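Local coordinates for putrescine aminotransferase (Halomonas elongata DSM 2581, PDB 6GWI), which probably catalyses pyridoxal-5'-phosphate-dependent transfer of amino groups between amines such as putrescine and oxo acceptors, at residues L79-T84 with G322-A327; A97-D102 with N333-E338; A156-G161 with G171-G176; T200-L205 with P240-V245; N399-L404 with R441-T446. All blocks are in the same frame, centred on the assembly; numbering follows the deposited sequence.

Contact 1: L79-T84 with G322-A327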
# COMPACT_ATOMS: atom_id res chain seq x y z
N LEU B 79 7.14 17.35 11.81
CA LEU B 79 7.12 17.11 10.37
C LEU B 79 6.14 15.99 10.10
O LEU B 79 6.50 14.81 10.11
CB LEU B 79 8.51 16.75 9.84
CG LEU B 79 8.66 16.53 8.33
CD1 LEU B 79 8.43 17.81 7.56
CD2 LEU B 79 10.03 15.95 8.01
N PRO B 80 4.87 16.32 9.86
CA PRO B 80 3.88 15.24 9.69
C PRO B 80 4.15 14.37 8.48
O PRO B 80 4.02 13.15 8.55
CB PRO B 80 2.55 16.00 9.57
CG PRO B 80 2.93 17.34 9.06
CD PRO B 80 4.26 17.65 9.68
N TYR B 81 4.57 14.99 7.37
CA TYR B 81 4.90 14.25 6.17
C TYR B 81 5.97 15.00 5.40
O TYR B 81 5.98 16.23 5.35
CB TYR B 81 3.69 14.06 5.24
CG TYR B 81 4.10 13.52 3.89
CD1 TYR B 81 4.47 12.19 3.75
CD2 TYR B 81 4.16 14.34 2.77
CE1 TYR B 81 4.87 11.68 2.53
CE2 TYR B 81 4.56 13.85 1.54
CZ TYR B 81 4.92 12.51 1.43
OH TYR B 81 5.32 12.00 0.22
N TYR B 82 6.89 14.24 4.80
CA TYR B 82 7.63 14.73 3.65
C TYR B 82 8.10 13.52 2.85
O TYR B 82 8.20 12.40 3.38
CB TYR B 82 8.79 15.64 4.03
CG TYR B 82 9.22 16.42 2.81
CD1 TYR B 82 8.44 17.46 2.33
CD2 TYR B 82 10.35 16.07 2.10
CE1 TYR B 82 8.79 18.15 1.19
CE2 TYR B 82 10.72 16.75 0.96
CZ TYR B 82 9.93 17.79 0.51
OH TYR B 82 10.30 18.48 -0.63
N ASN B 83 8.37 13.74 1.57
CA ASN B 83 8.70 12.64 0.69
C ASN B 83 10.18 12.27 0.81
O ASN B 83 11.01 13.06 1.26
CB ASN B 83 8.35 12.97 -0.77
CG ASN B 83 9.32 13.96 -1.40
OD1 ASN B 83 10.46 13.61 -1.73
ND2 ASN B 83 8.87 15.19 -1.59
N THR B 84 10.48 11.03 0.43
CA THR B 84 11.86 10.57 0.29
C THR B 84 12.26 10.43 -1.17
O THR B 84 13.20 9.69 -1.48
CB THR B 84 12.05 9.24 1.03
OG1 THR B 84 11.05 8.31 0.62
CG2 THR B 84 11.96 9.46 2.53
N GLY B 322 8.39 5.52 3.81
CA GLY B 322 9.14 6.17 4.85
C GLY B 322 8.38 7.22 5.63
O GLY B 322 9.00 7.98 6.38
N HIS B 323 7.05 7.28 5.48
CA HIS B 323 6.25 8.32 6.11
C HIS B 323 6.78 8.67 7.49
O HIS B 323 6.82 7.81 8.37
CB HIS B 323 4.79 7.88 6.22
CG HIS B 323 3.86 8.98 6.59
ND1 HIS B 323 3.80 9.51 7.87
CD2 HIS B 323 2.96 9.68 5.86
CE1 HIS B 323 2.90 10.47 7.91
NE2 HIS B 323 2.37 10.60 6.70
N PRO B 324 7.19 9.92 7.73
CA PRO B 324 7.95 10.21 8.96
C PRO B 324 7.16 9.96 10.23
O PRO B 324 7.75 9.53 11.23
CB PRO B 324 8.32 11.69 8.80
CG PRO B 324 7.31 12.24 7.85
CD PRO B 324 6.99 11.13 6.91
N THR B 325 5.85 10.19 10.24
CA THR B 325 5.07 9.91 11.45
C THR B 325 4.94 8.41 11.68
O THR B 325 5.07 7.94 12.81
CB THR B 325 3.70 10.57 11.36
OG1 THR B 325 3.86 11.99 11.22
CG2 THR B 325 2.87 10.28 12.61
N CYS B 326 4.68 7.64 10.62
CA CYS B 326 4.62 6.19 10.76
C CYS B 326 5.97 5.62 11.16
O CYS B 326 6.05 4.70 11.99
CB CYS B 326 4.14 5.56 9.45
SG CYS B 326 2.53 6.16 8.88
N ALA B 327 7.06 6.15 10.58
CA ALA B 327 8.39 5.69 10.94
C ALA B 327 8.73 6.02 12.39
O ALA B 327 9.36 5.22 13.08
CB ALA B 327 9.43 6.31 10.00

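Contact 2: A97-D102 with N333-E338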
# COMPACT_ATOMS: atom_id res chain seq x y z
N ALA B 97 15.60 3.01 9.80
CA ALA B 97 16.41 2.12 8.99
C ALA B 97 17.63 1.63 9.77
O ALA B 97 18.02 0.46 9.65
CB ALA B 97 16.85 2.83 7.71
N GLU B 98 18.26 2.51 10.55
CA GLU B 98 19.37 2.08 11.39
C GLU B 98 18.92 1.00 12.36
O GLU B 98 19.50 -0.09 12.42
CB GLU B 98 19.95 3.28 12.14
CG GLU B 98 21.09 2.92 13.09
CD GLU B 98 21.59 4.11 13.88
OE1 GLU B 98 20.81 5.06 14.10
OE2 GLU B 98 22.77 4.09 14.29
N LYS B 99 17.88 1.28 13.14
CA LYS B 99 17.41 0.34 14.15
C LYS B 99 17.00 -0.98 13.51
O LYS B 99 17.34 -2.06 14.01
CB LYS B 99 16.24 0.95 14.92
CG LYS B 99 15.79 0.15 16.13
CD LYS B 99 16.84 0.20 17.22
CE LYS B 99 16.32 -0.36 18.53
NZ LYS B 99 17.39 -0.39 19.56
N LEU B 100 16.26 -0.92 12.40
CA LEU B 100 15.77 -2.13 11.75
C LEU B 100 16.91 -3.01 11.27
O LEU B 100 16.92 -4.23 11.49
CB LEU B 100 14.87 -1.78 10.57
CG LEU B 100 13.36 -1.84 10.76
CD1 LEU B 100 12.70 -1.41 9.45
CD2 LEU B 100 12.89 -3.23 11.18
N CYS B 101 17.87 -2.41 10.57
CA CYS B 101 18.98 -3.19 10.02
C CYS B 101 19.87 -3.73 11.12
O CYS B 101 20.46 -4.80 10.96
CB CYS B 101 19.75 -2.32 9.03
SG CYS B 101 18.73 -1.80 7.62
N ASP B 102 19.98 -3.02 12.25
CA ASP B 102 20.73 -3.54 13.38
C ASP B 102 20.06 -4.77 13.98
O ASP B 102 20.75 -5.67 14.49
CB ASP B 102 20.90 -2.46 14.45
CG ASP B 102 21.79 -1.32 13.98
OD1 ASP B 102 22.31 -1.38 12.85
OD2 ASP B 102 21.97 -0.35 14.75
N ASN B 333 8.15 1.75 18.71
CA ASN B 333 7.68 0.39 18.96
C ASN B 333 8.85 -0.59 19.06
O ASN B 333 8.92 -1.39 20.00
CB ASN B 333 6.72 -0.03 17.84
CG ASN B 333 6.27 -1.47 17.96
OD1 ASN B 333 5.52 -1.82 18.87
ND2 ASN B 333 6.71 -2.31 17.03
N LEU B 334 9.80 -0.52 18.12
CA LEU B 334 10.96 -1.40 18.19
C LEU B 334 11.78 -1.14 19.45
O LEU B 334 12.24 -2.08 20.10
CB LEU B 334 11.84 -1.22 16.95
CG LEU B 334 11.19 -1.53 15.60
CD1 LEU B 334 12.18 -1.25 14.48
CD2 LEU B 334 10.72 -2.98 15.55
N GLU B 335 12.00 0.13 19.80
CA GLU B 335 12.77 0.45 21.00
C GLU B 335 12.12 -0.12 22.25
O GLU B 335 12.81 -0.59 23.16
CB GLU B 335 12.93 1.97 21.13
CG GLU B 335 13.88 2.59 20.11
CD GLU B 335 13.74 4.11 20.03
OE1 GLU B 335 12.77 4.66 20.60
OE2 GLU B 335 14.60 4.75 19.39
N LEU B 336 10.79 -0.06 22.32
CA LEU B 336 10.08 -0.61 23.47
C LEU B 336 10.14 -2.13 23.48
O LEU B 336 10.42 -2.74 24.52
CB LEU B 336 8.62 -0.14 23.45
CG LEU B 336 8.40 1.34 23.75
CD1 LEU B 336 6.97 1.73 23.43
CD2 LEU B 336 8.74 1.65 25.20
N LEU B 337 9.89 -2.76 22.33
CA LEU B 337 9.98 -4.22 22.25
C LEU B 337 11.34 -4.69 22.76
O LEU B 337 11.43 -5.70 23.47
CB LEU B 337 9.77 -4.69 20.82
CG LEU B 337 8.34 -4.73 20.29
CD1 LEU B 337 8.34 -4.92 18.77
CD2 LEU B 337 7.56 -5.84 20.96
N GLU B 338 12.40 -3.97 22.40
CA GLU B 338 13.75 -4.35 22.80
C GLU B 338 14.03 -3.97 24.25
O GLU B 338 14.52 -4.79 25.03
CB GLU B 338 14.77 -3.68 21.87
CG GLU B 338 16.20 -4.13 22.08
CD GLU B 338 17.15 -3.54 21.06
OE1 GLU B 338 16.91 -2.40 20.60
OE2 GLU B 338 18.15 -4.20 20.72

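Contact 3: A156-G161 with G171-G176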
# COMPACT_ATOMS: atom_id res chain seq x y z
N ALA B 156 0.44 -8.50 -7.48
CA ALA B 156 1.64 -9.27 -7.22
C ALA B 156 1.47 -10.14 -5.98
O ALA B 156 1.76 -11.34 -6.00
CB ALA B 156 2.84 -8.34 -7.06
N GLY B 157 0.98 -9.56 -4.88
CA GLY B 157 0.81 -10.33 -3.67
C GLY B 157 -0.15 -11.50 -3.85
O GLY B 157 0.12 -12.61 -3.40
N MET B 158 -1.27 -11.25 -4.53
CA MET B 158 -2.23 -12.32 -4.81
C MET B 158 -1.63 -13.38 -5.73
O MET B 158 -1.87 -14.57 -5.56
CB MET B 158 -3.50 -11.72 -5.42
CG MET B 158 -4.53 -12.74 -5.85
SD MET B 158 -4.45 -13.06 -7.62
CE MET B 158 -5.44 -11.72 -8.27
N SER B 159 -0.84 -12.95 -6.73
CA SER B 159 -0.19 -13.90 -7.63
C SER B 159 0.84 -14.75 -6.89
O SER B 159 0.97 -15.95 -7.14
CB SER B 159 0.47 -13.16 -8.79
OG SER B 159 -0.46 -12.42 -9.54
N LEU B 160 1.61 -14.11 -6.00
CA LEU B 160 2.61 -14.83 -5.22
C LEU B 160 1.96 -15.75 -4.20
O LEU B 160 2.51 -16.82 -3.89
CB LEU B 160 3.52 -13.83 -4.50
CG LEU B 160 4.45 -12.99 -5.37
CD1 LEU B 160 5.00 -11.81 -4.58
CD2 LEU B 160 5.58 -13.85 -5.91
N GLY B 161 0.82 -15.35 -3.66
CA GLY B 161 0.09 -16.20 -2.75
C GLY B 161 -0.44 -17.43 -3.44
O GLY B 161 -0.45 -17.54 -4.67
N GLY B 171 -8.02 -11.71 -11.91
CA GLY B 171 -6.89 -12.04 -12.73
C GLY B 171 -7.09 -11.53 -14.15
O GLY B 171 -8.10 -10.90 -14.47
N PRO B 172 -6.12 -11.83 -15.04
CA PRO B 172 -4.94 -12.69 -14.88
C PRO B 172 -3.90 -12.21 -13.88
O PRO B 172 -3.77 -11.01 -13.61
CB PRO B 172 -4.34 -12.71 -16.30
CG PRO B 172 -4.89 -11.51 -16.98
CD PRO B 172 -6.26 -11.34 -16.42
N CYS B 173 -3.16 -13.17 -13.33
CA CYS B 173 -2.09 -12.92 -12.38
C CYS B 173 -0.85 -12.37 -13.09
O CYS B 173 -0.73 -12.37 -14.32
CB CYS B 173 -1.73 -14.20 -11.64
SG CYS B 173 -2.92 -14.69 -10.40
N VAL B 174 0.09 -11.88 -12.28
CA VAL B 174 1.43 -11.56 -12.80
C VAL B 174 2.05 -12.83 -13.35
O VAL B 174 1.97 -13.89 -12.71
CB VAL B 174 2.30 -10.94 -11.69
CG1 VAL B 174 3.71 -10.67 -12.22
CG2 VAL B 174 1.67 -9.67 -11.15
N PRO B 175 2.67 -12.81 -14.54
CA PRO B 175 3.24 -14.04 -15.09
C PRO B 175 4.44 -14.55 -14.31
O PRO B 175 5.10 -13.82 -13.57
CB PRO B 175 3.66 -13.63 -16.51
CG PRO B 175 2.84 -12.42 -16.82
CD PRO B 175 2.71 -11.70 -15.51
N GLY B 176 4.72 -15.84 -14.49
CA GLY B 176 5.95 -16.42 -14.00
C GLY B 176 5.98 -16.77 -12.53
O GLY B 176 7.06 -16.72 -11.91

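Contact 4: T200-L205 with P240-V245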
# COMPACT_ATOMS: atom_id res chain seq x y z
N THR B 200 9.66 -34.55 2.05
CA THR B 200 8.91 -34.60 0.79
C THR B 200 8.55 -33.19 0.32
O THR B 200 8.72 -32.86 -0.85
CB THR B 200 7.65 -35.44 0.97
OG1 THR B 200 8.01 -36.78 1.30
CG2 THR B 200 6.81 -35.44 -0.30
N CYS B 201 8.07 -32.35 1.24
CA CYS B 201 7.66 -31.00 0.85
C CYS B 201 8.86 -30.15 0.46
O CYS B 201 8.72 -29.26 -0.40
CB CYS B 201 6.86 -30.38 1.99
SG CYS B 201 5.29 -31.23 2.25
N ALA B 202 10.02 -30.38 1.07
CA ALA B 202 11.24 -29.72 0.61
C ALA B 202 11.66 -30.23 -0.77
O ALA B 202 12.12 -29.45 -1.61
CB ALA B 202 12.37 -29.93 1.62
N GLU B 203 11.54 -31.54 -1.00
CA GLU B 203 11.89 -32.08 -2.31
C GLU B 203 10.98 -31.54 -3.40
O GLU B 203 11.38 -31.48 -4.57
CB GLU B 203 11.84 -33.61 -2.28
CG GLU B 203 12.18 -34.29 -3.61
CD GLU B 203 13.49 -33.79 -4.21
OE1 GLU B 203 14.39 -33.36 -3.45
OE2 GLU B 203 13.62 -33.83 -5.45
N ALA B 204 9.75 -31.16 -3.05
CA ALA B 204 8.85 -30.56 -4.03
C ALA B 204 9.45 -29.29 -4.62
O ALA B 204 9.22 -28.99 -5.80
CB ALA B 204 7.50 -30.25 -3.39
N LEU B 205 10.21 -28.53 -3.83
CA LEU B 205 10.88 -27.35 -4.35
C LEU B 205 11.89 -27.73 -5.43
O LEU B 205 11.90 -27.15 -6.52
CB LEU B 205 11.57 -26.59 -3.22
CG LEU B 205 12.41 -25.39 -3.68
CD1 LEU B 205 11.52 -24.36 -4.39
CD2 LEU B 205 13.14 -24.75 -2.51
N PRO B 240 15.46 -27.34 7.32
CA PRO B 240 16.82 -27.86 7.05
C PRO B 240 16.93 -28.50 5.68
O PRO B 240 17.95 -28.33 5.00
CB PRO B 240 17.03 -28.89 8.17
CG PRO B 240 16.15 -28.42 9.28
CD PRO B 240 14.92 -27.88 8.58
N ALA B 241 15.90 -29.24 5.26
CA ALA B 241 15.92 -29.84 3.93
C ALA B 241 15.77 -28.77 2.85
O ALA B 241 16.38 -28.89 1.78
CB ALA B 241 14.81 -30.89 3.82
N VAL B 242 14.98 -27.73 3.09
CA VAL B 242 14.88 -26.64 2.12
C VAL B 242 16.24 -25.99 1.92
O VAL B 242 16.65 -25.68 0.79
CB VAL B 242 13.82 -25.61 2.54
CG1 VAL B 242 13.89 -24.37 1.64
CG2 VAL B 242 12.42 -26.21 2.50
N LYS B 243 16.97 -25.75 3.02
CA LYS B 243 18.30 -25.16 2.91
C LYS B 243 19.20 -26.04 2.06
O LYS B 243 20.06 -25.53 1.32
CB LYS B 243 18.90 -24.96 4.30
CG LYS B 243 18.19 -23.93 5.15
CD LYS B 243 19.08 -23.41 6.28
CE LYS B 243 19.32 -24.46 7.34
NZ LYS B 243 19.98 -23.88 8.55
N LYS B 244 19.03 -27.35 2.14
CA LYS B 244 19.82 -28.27 1.33
C LYS B 244 19.54 -28.06 -0.15
O LYS B 244 20.47 -28.02 -0.97
CB LYS B 244 19.50 -29.70 1.76
CG LYS B 244 20.55 -30.74 1.39
CD LYS B 244 20.46 -31.97 2.30
CE LYS B 244 19.19 -32.78 2.08
NZ LYS B 244 19.16 -33.43 0.74
N VAL B 245 18.27 -27.87 -0.51
CA VAL B 245 17.89 -27.67 -1.91
C VAL B 245 18.43 -26.34 -2.43
O VAL B 245 18.98 -26.27 -3.53
CB VAL B 245 16.36 -27.76 -2.05
CG1 VAL B 245 15.90 -27.32 -3.45
CG2 VAL B 245 15.88 -29.17 -1.75

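Contact 5: N399-L404 with R441-T446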
# COMPACT_ATOMS: atom_id res chain seq x y z
N ASN B 399 -16.23 -22.11 11.66
CA ASN B 399 -16.95 -20.84 11.74
C ASN B 399 -17.89 -20.82 12.95
O ASN B 399 -18.05 -19.78 13.60
CB ASN B 399 -17.74 -20.59 10.46
CG ASN B 399 -16.85 -20.39 9.26
OD1 ASN B 399 -15.65 -20.16 9.39
ND2 ASN B 399 -17.44 -20.45 8.07
N LEU B 400 -18.52 -21.96 13.25
CA LEU B 400 -19.38 -22.03 14.43
C LEU B 400 -18.57 -21.82 15.70
O LEU B 400 -18.97 -21.05 16.58
CB LEU B 400 -20.10 -23.38 14.47
CG LEU B 400 -20.99 -23.61 15.69
CD1 LEU B 400 -22.06 -22.53 15.81
CD2 LEU B 400 -21.64 -24.99 15.62
N CYS B 401 -17.44 -22.51 15.83
CA CYS B 401 -16.57 -22.29 16.98
C CYS B 401 -16.12 -20.84 17.06
O CYS B 401 -16.07 -20.26 18.15
CB CYS B 401 -15.36 -23.23 16.91
SG CYS B 401 -14.34 -23.20 18.40
N ARG B 402 -15.77 -20.25 15.92
CA ARG B 402 -15.35 -18.85 15.88
C ARG B 402 -16.44 -17.92 16.41
O ARG B 402 -16.17 -17.02 17.21
CB ARG B 402 -14.98 -18.46 14.45
CG ARG B 402 -14.68 -16.99 14.23
CD ARG B 402 -14.78 -16.65 12.75
NE ARG B 402 -16.17 -16.69 12.30
CZ ARG B 402 -16.54 -16.77 11.03
NH1 ARG B 402 -15.63 -16.82 10.07
NH2 ARG B 402 -17.83 -16.80 10.72
N ASP B 403 -17.68 -18.10 15.93
CA ASP B 403 -18.77 -17.23 16.37
C ASP B 403 -19.10 -17.46 17.83
O ASP B 403 -19.45 -16.52 18.55
CB ASP B 403 -20.00 -17.45 15.49
CG ASP B 403 -19.73 -17.14 14.03
OD1 ASP B 403 -18.78 -16.39 13.74
OD2 ASP B 403 -20.49 -17.63 13.16
N LEU B 404 -19.01 -18.71 18.29
CA LEU B 404 -19.26 -18.99 19.70
C LEU B 404 -18.15 -18.42 20.59
O LEU B 404 -18.42 -18.04 21.73
CB LEU B 404 -19.40 -20.50 19.92
CG LEU B 404 -20.71 -21.12 19.43
CD1 LEU B 404 -20.66 -22.63 19.56
CD2 LEU B 404 -21.91 -20.55 20.18
N ARG B 441 -14.89 -23.32 26.60
CA ARG B 441 -16.33 -23.10 26.67
C ARG B 441 -16.95 -23.09 25.28
O ARG B 441 -17.99 -23.71 25.05
CB ARG B 441 -16.61 -21.79 27.41
CG ARG B 441 -18.06 -21.56 27.78
CD ARG B 441 -18.19 -20.39 28.76
NE ARG B 441 -17.35 -20.58 29.94
CZ ARG B 441 -16.94 -19.60 30.74
NH1 ARG B 441 -17.30 -18.34 30.50
NH2 ARG B 441 -16.18 -19.88 31.79
N ALA B 442 -16.31 -22.40 24.33
CA ALA B 442 -16.82 -22.37 22.96
C ALA B 442 -16.70 -23.74 22.31
O ALA B 442 -17.58 -24.15 21.55
CB ALA B 442 -16.06 -21.32 22.15
N LEU B 443 -15.62 -24.47 22.59
CA LEU B 443 -15.48 -25.82 22.06
C LEU B 443 -16.57 -26.72 22.61
O LEU B 443 -17.17 -27.51 21.87
CB LEU B 443 -14.10 -26.38 22.39
CG LEU B 443 -12.90 -25.75 21.66
CD1 LEU B 443 -11.62 -26.22 22.33
CD2 LEU B 443 -12.90 -26.11 20.19
N ASP B 444 -16.84 -26.63 23.92
CA ASP B 444 -17.94 -27.38 24.50
C ASP B 444 -19.25 -27.09 23.77
O ASP B 444 -19.98 -28.01 23.38
CB ASP B 444 -18.09 -27.04 25.99
CG ASP B 444 -16.91 -27.51 26.82
OD1 ASP B 444 -16.14 -28.36 26.33
OD2 ASP B 444 -16.78 -27.04 27.97
N GLU B 445 -19.57 -25.81 23.58
CA GLU B 445 -20.82 -25.44 22.94
C GLU B 445 -20.83 -25.83 21.47
O GLU B 445 -21.89 -26.17 20.92
CB GLU B 445 -21.08 -23.94 23.10
CG GLU B 445 -21.39 -23.53 24.54
CD GLU B 445 -21.16 -22.05 24.82
OE1 GLU B 445 -20.67 -21.33 23.92
OE2 GLU B 445 -21.47 -21.61 25.95
N THR B 446 -19.67 -25.79 20.81
CA THR B 446 -19.58 -26.24 19.42
C THR B 446 -19.87 -27.74 19.32
O THR B 446 -20.68 -28.17 18.49
CB THR B 446 -18.20 -25.94 18.85
OG1 THR B 446 -17.95 -24.53 18.92
CG2 THR B 446 -18.10 -26.40 17.40

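Contact 1: L79-T84 with G322-A327
Pro80 and Thr325 hold the firm end of this contact. Thr325 OG1 donates a hydrogen bond to Pro80 O at 2.9 Å. The hydroxyl lies in the carbonyl plane, on a lone pair. Its first torsion (chi1 -60°) puts OG1 beside the backbone N and within reach of Pro80 O. The same oxygen is approached by the His323 ring, whose CE1 is 3.0 Å from Pro80 O. Pro324 adds to the close packing. Its CG touches Leu79 O and Pro80 O, each at 3.5 Å, and lies 3.6 Å from Tyr81 CA. The rings of Tyr81 and His323 are oblique to each other, planes at 39°, with CD1 of Tyr81 3.6 Å from CD2 of His323. The Tyr81 hydroxyl is held elsewhere, by Thr319 O. His323 sits at the N-cap of helix 324-339. Its ND1 accepts two weak capping bonds, from Thr325 N and Cys326 N. Its NE2 is hydrogen-bonded to Gly290 O of the second subunit.

The fit is looser at Tyr82 and Thr84, whose side chains stay more than 4.5 Å from residues 322-327. Even so, the whole contact is buried and has no solvent side. An alanine at His323 would probably leave the amides of Thr325 and Cys326 without their cap and Gly290 O of the second subunit without its mate, and open a gap beside Tyr81. The Tyr81 side chain is about 8 Å from a bound PLP. A side-chain-capped helix start packed against a loop here forms part of the subunit interface near the cofactor, in a dimer whose family has the fold-type-I architecture.

Contact 2: A97-D102 with N333-E338
Leu100 and Leu334 meet at about a right angle in the buried half of this helix pair. CD1 of Leu334 lies 3.9 Å from CD2 of Leu100, and equally close to its CG. Phe262 touches both leucines, and Leu96 also packs on Leu334.

Lys99 takes the outer half. Its CG is 4.2 Å from Leu334 CD1, so the base of the chain still shares the apolar packing. The chain then bends at its second torsion (chi2 69°) and runs on extended. CE passes 4.1 Å from CG of Glu335, whose carboxylate does not touch the amine. The ammonium ends at Glu338, a residue with an extended chain and an exposed position. The lysine and this glutamate cross obliquely. NZ forms a salt bridge with OE1 of Glu338. The modelled separation of 2.3 Å is too short to be taken literally, so the exact geometry is doubtful. As modelled, OE1 is the nearer of the two carboxylate oxygens.

The axes of segments 97-102 and 333-338 approach to 10.9 Å, a fairly wide spacing. Their N-to-C directions differ by 40°. Ala97 and Leu100 also rest on strand 108-114. That strand leads to Ser116, Gly117 and Ser118 of the PLP pocket. The pair is thus helix-on-helix packing beside a strand of the cofactor-binding domain of a fold-type-I aminotransferase, with leucines inside and a salt bridge outside.

Contact 3: A156-G161 with G171-G176
The end of helix 155-160 and the irregular segment 171-176 come closest at Ser159 and Cys173, whose CA atoms are 5.2 Å apart; the peptide bond before Pro172 is cis. Ser159 carries the contact. Its OG is anti to the carbonyl carbon and beside the backbone N (chi1 -60°). There it accepts a hydrogen bond from Val174 N at 2.8 Å, with an N-H...O angle of 151°. The same oxygen is hydrogen-bonded to Leu155 O, one turn back in the helix. Two bonds therefore fix the rotation of this buried hydroxyl. CB of Cys173 is also pressed near it, 3.0 Å from Ser159 OG.

On one flank, sulfur meets sulfur. SD of Met158 lies 3.6 Å from SG of Cys173. On another flank, CG2 of Val174 packs 4.0 Å from CA of Ala156. An alanine in place of Ser159 would probably leave Val174 N without its acceptor and the loop freer to shift against the helix.

Helix 117-134 backs the contact, with Leu125 touching both Ala156 and Val174. Met166 of helix 164-167 packs on Met158. The second subunit is close as well. Val174 meets Val174 of that subunit, and Met158 packs on its Arg126. At the far end Gly176 is backbone-bonded to Ile143 of strand 142-146. Segment 171-176 lies on the way from helix 164-167 to strand 177-180, an outermost strand of the parallel sheet, and packs on helix 155-160 as it passes.

Contact 4: T200-L205 with P240-V245
Ala202 is the small bump at the centre of this helix pair. Its methyl fits the hollow beside Ala241 and Val242. CB of Ala202 lies 3.4 Å from CB of Ala241, tighter than usual van der Waals contact. It is also 3.7 Å from Val242 N and 3.8 Å from Val242 CG2. Small residues facing one another let the backbones close in, and CA of Ala202 and CA of Val242 are only 5.0 Å apart. The axes of segments 200-205 and 240-245 approach to 8.5 Å and are near parallel, at 22°.

Helix 194-212 joins strands 177-180 and 217-222, and helix 238-248 joins strands 217-222 and 252-255. Both are helical connections of the parallel sheet in the PLP-binding domain. Leu205 and Val242 reach the sheet at Phe220.

Val245 is the reverse bump. It enters a hollow lined by Ala202, Leu205, Glu206 and Ile209, positions i, i+3, i+4 and i+7, consistent with a knobs-into-holes socket. CG1 of Val245 rests 3.9 Å from CD2 of Leu205. Its other methyl, CG2, is 3.8 Å from Ala202 O. The first torsion of Leu205 (chi1 175°) puts CG beside the carbonyl carbon. Its CD2 touches both valines, meeting CG1 of Val242 at 4.2 Å. No hydrogen bond crosses between the segments. Near the exposed rim, Glu203 and Lys244 bring opposite charges into the same region without touching.

Contact 5: N399-L404 with R441-T446
Leu404 meets the flat carboxylate of Glu445, its CD2 lying 4.0 Å from OE1, an oxygen already hydrogen-bonded to Asn408. A second flat group, the Arg402 guanidinium, sits away from the crossing. Asn399 CB lies over one of its faces, toward the rim. At its edge, in plane, is the Asp403 carboxylate. NE and NH2 both grip Asp403 OD1 side-on, the NE bond being 3.0 Å. They come from the same face of the carboxylate.

The axes of segments 399-404 and 441-446 approach to 8.7 Å, with N-to-C directions at 132°. Both helices lie against strand 376-381 of the antiparallel sheet, through Cys401 and Leu443 on Leu381. This helix-on-sheet packing belongs to the small C-terminal domain of the fold-type-I aminotransferases.

Cys401 SG, anti to its backbone N (chi1 -172°), meets Leu443 CD2 at 3.7 Å. CD1 of Leu404 touches both Glu445 CB and Thr446 OG1, 3.4 Å from the latter. Thr446 OG1 also nears Cys401 CA, at 3.3 Å. That hydroxyl donates to Ala442 O at 2.7 Å, from above the carbonyl plane. Thr446 N reaches the same oxygen from the opposite face.

Contacts 1 and 2 share helix 324-339, with centres 17 Å apart and nearest atoms about 7 Å apart. Contact 1 uses the helix start and contact 2 lies farther along. Contacts 1 and 3, whose centres are 30 Å apart, each lie near a bound PLP: the side chains of Tyr81 and Met158 are about 8 Å and about 10 Å from one. Contacts 1, 2 and 3 all touch the second subunit. Contact 4 touches no other chain and is 23 Å from contact 3, centre to centre. Both adjoin the parallel sheet. Contact 5 sits on the separate antiparallel sheet, on the opposite side of the chain's centre from contact 1, with centres 44 Å apart.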